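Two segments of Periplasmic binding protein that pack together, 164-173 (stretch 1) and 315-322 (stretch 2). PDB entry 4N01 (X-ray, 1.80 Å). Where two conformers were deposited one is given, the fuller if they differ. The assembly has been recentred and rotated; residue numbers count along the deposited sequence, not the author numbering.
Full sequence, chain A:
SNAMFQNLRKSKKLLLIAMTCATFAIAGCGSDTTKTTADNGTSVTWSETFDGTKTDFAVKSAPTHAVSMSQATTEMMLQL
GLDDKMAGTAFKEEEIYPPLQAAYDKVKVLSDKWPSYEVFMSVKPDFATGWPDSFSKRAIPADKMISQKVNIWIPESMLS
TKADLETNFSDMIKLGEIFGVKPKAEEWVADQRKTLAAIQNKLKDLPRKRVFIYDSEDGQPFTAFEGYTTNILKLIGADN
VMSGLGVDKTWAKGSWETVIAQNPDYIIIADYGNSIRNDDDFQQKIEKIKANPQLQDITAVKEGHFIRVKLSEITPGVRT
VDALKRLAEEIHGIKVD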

# COMPACT_ATOMS: atom_id res chain seq x y z
N ASP A 164 9.51 0.75 5.03
CA ASP A 164 9.94 1.40 3.80
C ASP A 164 9.91 0.41 2.63
O ASP A 164 9.36 -0.70 2.77
CB ASP A 164 11.31 2.08 3.97
CG ASP A 164 12.43 1.10 4.33
OD1 ASP A 164 12.31 -0.10 4.03
OD2 ASP A 164 13.44 1.55 4.91
N LEU A 165 10.48 0.78 1.49
CA LEU A 165 10.41 -0.10 0.32
C LEU A 165 11.14 -1.41 0.57
O LEU A 165 10.68 -2.47 0.14
CB LEU A 165 10.98 0.59 -0.92
CG LEU A 165 10.87 -0.23 -2.21
CD1 LEU A 165 9.42 -0.57 -2.56
CD2 LEU A 165 11.57 0.47 -3.38
N GLU A 166 12.27 -1.36 1.28
CA GLU A 166 13.00 -2.59 1.61
C GLU A 166 12.17 -3.53 2.49
O GLU A 166 12.26 -4.75 2.35
CB GLU A 166 14.34 -2.27 2.31
CG GLU A 166 15.41 -1.68 1.40
CD GLU A 166 15.86 -2.64 0.30
OE1 GLU A 166 15.81 -3.89 0.51
OE2 GLU A 166 16.26 -2.16 -0.78
N THR A 167 11.36 -2.97 3.38
CA THR A 167 10.45 -3.80 4.18
C THR A 167 9.46 -4.56 3.29
O THR A 167 9.19 -5.74 3.50
CB THR A 167 9.63 -2.94 5.16
OG1 THR A 167 10.50 -2.00 5.80
CG2 THR A 167 8.94 -3.83 6.22
N ASN A 168 8.92 -3.86 2.30
CA ASN A 168 8.00 -4.45 1.31
C ASN A 168 8.70 -5.55 0.51
O ASN A 168 8.10 -6.60 0.23
CB ASN A 168 7.51 -3.32 0.39
CG ASN A 168 6.22 -3.66 -0.38
OD1 ASN A 168 5.42 -2.77 -0.69
ND2 ASN A 168 6.04 -4.93 -0.73
N PHE A 169 9.97 -5.34 0.15
CA PHE A 169 10.73 -6.36 -0.57
C PHE A 169 10.89 -7.60 0.31
O PHE A 169 10.69 -8.72 -0.15
CB PHE A 169 12.12 -5.84 -0.96
CG PHE A 169 12.11 -4.85 -2.10
CD1 PHE A 169 10.98 -4.70 -2.91
CD2 PHE A 169 13.24 -4.08 -2.37
CE1 PHE A 169 10.99 -3.79 -3.97
CE2 PHE A 169 13.25 -3.18 -3.43
CZ PHE A 169 12.12 -3.03 -4.23
N SER A 170 11.25 -7.39 1.58
CA SER A 170 11.43 -8.50 2.51
C SER A 170 10.13 -9.27 2.71
O SER A 170 10.14 -10.49 2.79
CB SER A 170 11.98 -8.01 3.85
OG SER A 170 13.29 -7.48 3.70
N ASP A 171 9.01 -8.54 2.79
CA ASP A 171 7.68 -9.16 2.93
C ASP A 171 7.36 -10.05 1.74
O ASP A 171 6.81 -11.15 1.89
CB ASP A 171 6.58 -8.12 3.04
CG ASP A 171 6.58 -7.39 4.38
OD1 ASP A 171 7.06 -7.94 5.40
OD2 ASP A 171 6.06 -6.25 4.41
N MSE A 172 7.69 -9.58 0.54
CA MSE A 172 7.45 -10.39 -0.66
C MSE A 172 8.28 -11.66 -0.62
O MSE A 172 7.81 -12.73 -0.99
CB MSE A 172 7.75 -9.59 -1.93
CG MSE A 172 6.63 -8.60 -2.29
SE MSE A 172 5.02 -9.53 -2.90
CE MSE A 172 5.47 -9.70 -4.78
N ILE A 173 9.53 -11.54 -0.16
CA ILE A 173 10.40 -12.71 -0.03
C ILE A 173 9.83 -13.71 0.98
O ILE A 173 9.78 -14.92 0.72
CB ILE A 173 11.82 -12.32 0.38
CG1 ILE A 173 12.43 -11.38 -0.66
CG2 ILE A 173 12.70 -13.55 0.54
CD1 ILE A 173 12.71 -12.05 -1.99
N THR A 315 1.06 2.89 -0.97
CA THR A 315 1.00 2.05 0.22
C THR A 315 1.54 0.66 -0.17
O THR A 315 1.70 0.37 -1.36
CB THR A 315 -0.43 1.97 0.77
OG1 THR A 315 -1.31 1.52 -0.27
CG2 THR A 315 -0.88 3.35 1.26
N PRO A 316 1.85 -0.19 0.83
CA PRO A 316 2.54 -1.45 0.52
C PRO A 316 1.78 -2.31 -0.48
O PRO A 316 0.55 -2.33 -0.47
CB PRO A 316 2.57 -2.15 1.88
CG PRO A 316 2.67 -1.02 2.86
CD PRO A 316 1.78 0.05 2.29
N GLY A 317 2.52 -3.01 -1.35
CA GLY A 317 1.90 -3.83 -2.39
C GLY A 317 2.93 -4.15 -3.46
O GLY A 317 4.10 -4.37 -3.15
N VAL A 318 2.49 -4.17 -4.72
CA VAL A 318 3.38 -4.56 -5.81
C VAL A 318 3.52 -3.44 -6.82
O VAL A 318 4.16 -3.61 -7.84
CB VAL A 318 2.88 -5.83 -6.52
CG1 VAL A 318 2.80 -6.99 -5.53
CG2 VAL A 318 1.52 -5.57 -7.15
N ARG A 319 2.93 -2.28 -6.52
CA ARG A 319 2.88 -1.21 -7.50
C ARG A 319 3.91 -0.11 -7.28
O ARG A 319 3.99 0.82 -8.09
CB ARG A 319 1.51 -0.54 -7.50
CG ARG A 319 0.33 -1.49 -7.65
CD ARG A 319 -0.92 -0.66 -7.85
NE ARG A 319 -2.13 -1.46 -7.76
CZ ARG A 319 -3.30 -1.10 -8.29
NH1 ARG A 319 -3.39 0.03 -8.99
NH2 ARG A 319 -4.35 -1.88 -8.14
N THR A 320 4.67 -0.20 -6.19
CA THR A 320 5.45 0.96 -5.76
C THR A 320 6.46 1.50 -6.76
O THR A 320 6.43 2.69 -7.10
CB THR A 320 6.19 0.71 -4.42
OG1 THR A 320 5.27 0.20 -3.45
CG2 THR A 320 6.77 2.02 -3.91
N VAL A 321 7.37 0.64 -7.21
CA VAL A 321 8.43 1.12 -8.09
C VAL A 321 7.86 1.59 -9.44
O VAL A 321 8.31 2.58 -10.00
CB VAL A 321 9.54 0.07 -8.26
CG1 VAL A 321 10.51 0.48 -9.36
CG2 VAL A 321 10.30 -0.07 -6.93
N ASP A 322 6.82 0.90 -9.92
CA ASP A 322 6.14 1.32 -11.14
C ASP A 322 5.56 2.73 -10.99
O ASP A 322 5.70 3.57 -11.89
CB ASP A 322 5.03 0.33 -11.50
CG ASP A 322 4.28 0.73 -12.75
OD1 ASP A 322 4.81 0.50 -13.86
OD2 ASP A 322 3.15 1.26 -12.63

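A buried polar side chain must find partners for its hydrogen-bonding groups, and a loop without regular secondary structure must do the same for its backbone. The contact between residues 164-173 and 315-322 of this periplasmic binding protein shows how one asparagine can meet both demands. The first stretch is helical from Leu165 onward; the second is a loop that enters a helix at Thr320. Touching residues are at least 146 positions apart in sequence, yet Asn168 and Pro316 bring their CA atoms within 6.3 Å.

Asn168 lies at the heart of the contact. Its own backbone groups are occupied within the helix: its N donates to Asp164 O at 3.2 Å, and its O accepts from Met172 N at 3.0 Å. The side chain bonds to the loop. With CB directed toward the second stretch and chi1 in the t well, its amide reaches Gly317, whose N donates to Asn168 OD1 at 3.0 Å with a nearly straight N-H...O angle of 166°. In return, Asn168 ND2 donates to Gly317 O at 3.2 Å, at a more bent 136°. An amide carries an acceptor and a donor side by side, so a single side chain can satisfy both the NH and the carbonyl of one residue. Not every close polar pair is a bond: Asn168 OD1 also lies 3.2 Å from Gly317 O, but both are acceptors. Gly317, at phi/psi of 163/-142, presents both backbone groups to the amide.

Apolar contacts flank this polar pairing. Leu165 CD2 meets Val321 CG2 at 3.8 Å, while Leu165 CD1 lies 3.9 Å from Thr320 CB, a carbon contact that makes no demand on the threonine hydroxyl; Thr320 OG1 is hydrogen-bonded elsewhere in the structure. Val321 CG2 also approaches the edge of the Phe169 ring, 4.4 Å from CZ. One turn beyond Asn168, selenomethionine Met172 places its CE 3.9 Å from Val318 CG1.

The start of the helix illustrates the same bookkeeping locally. The first turn of a helix has amide hydrogens without preceding carbonyl partners, and Asp164, at the N-cap, supplies a side-chain carboxylate oxygen as acceptor for one of them: Thr167 N donates to Asp164 OD1 at 3.1 Å. Reciprocally, Asp164 N donates to Thr167 OG1 at 3.0 Å. Farther along, both carboxylate oxygens of Asp171 are satisfied elsewhere in the structure; the hydrogen bonds across this interface both involve the Asn168 side chain.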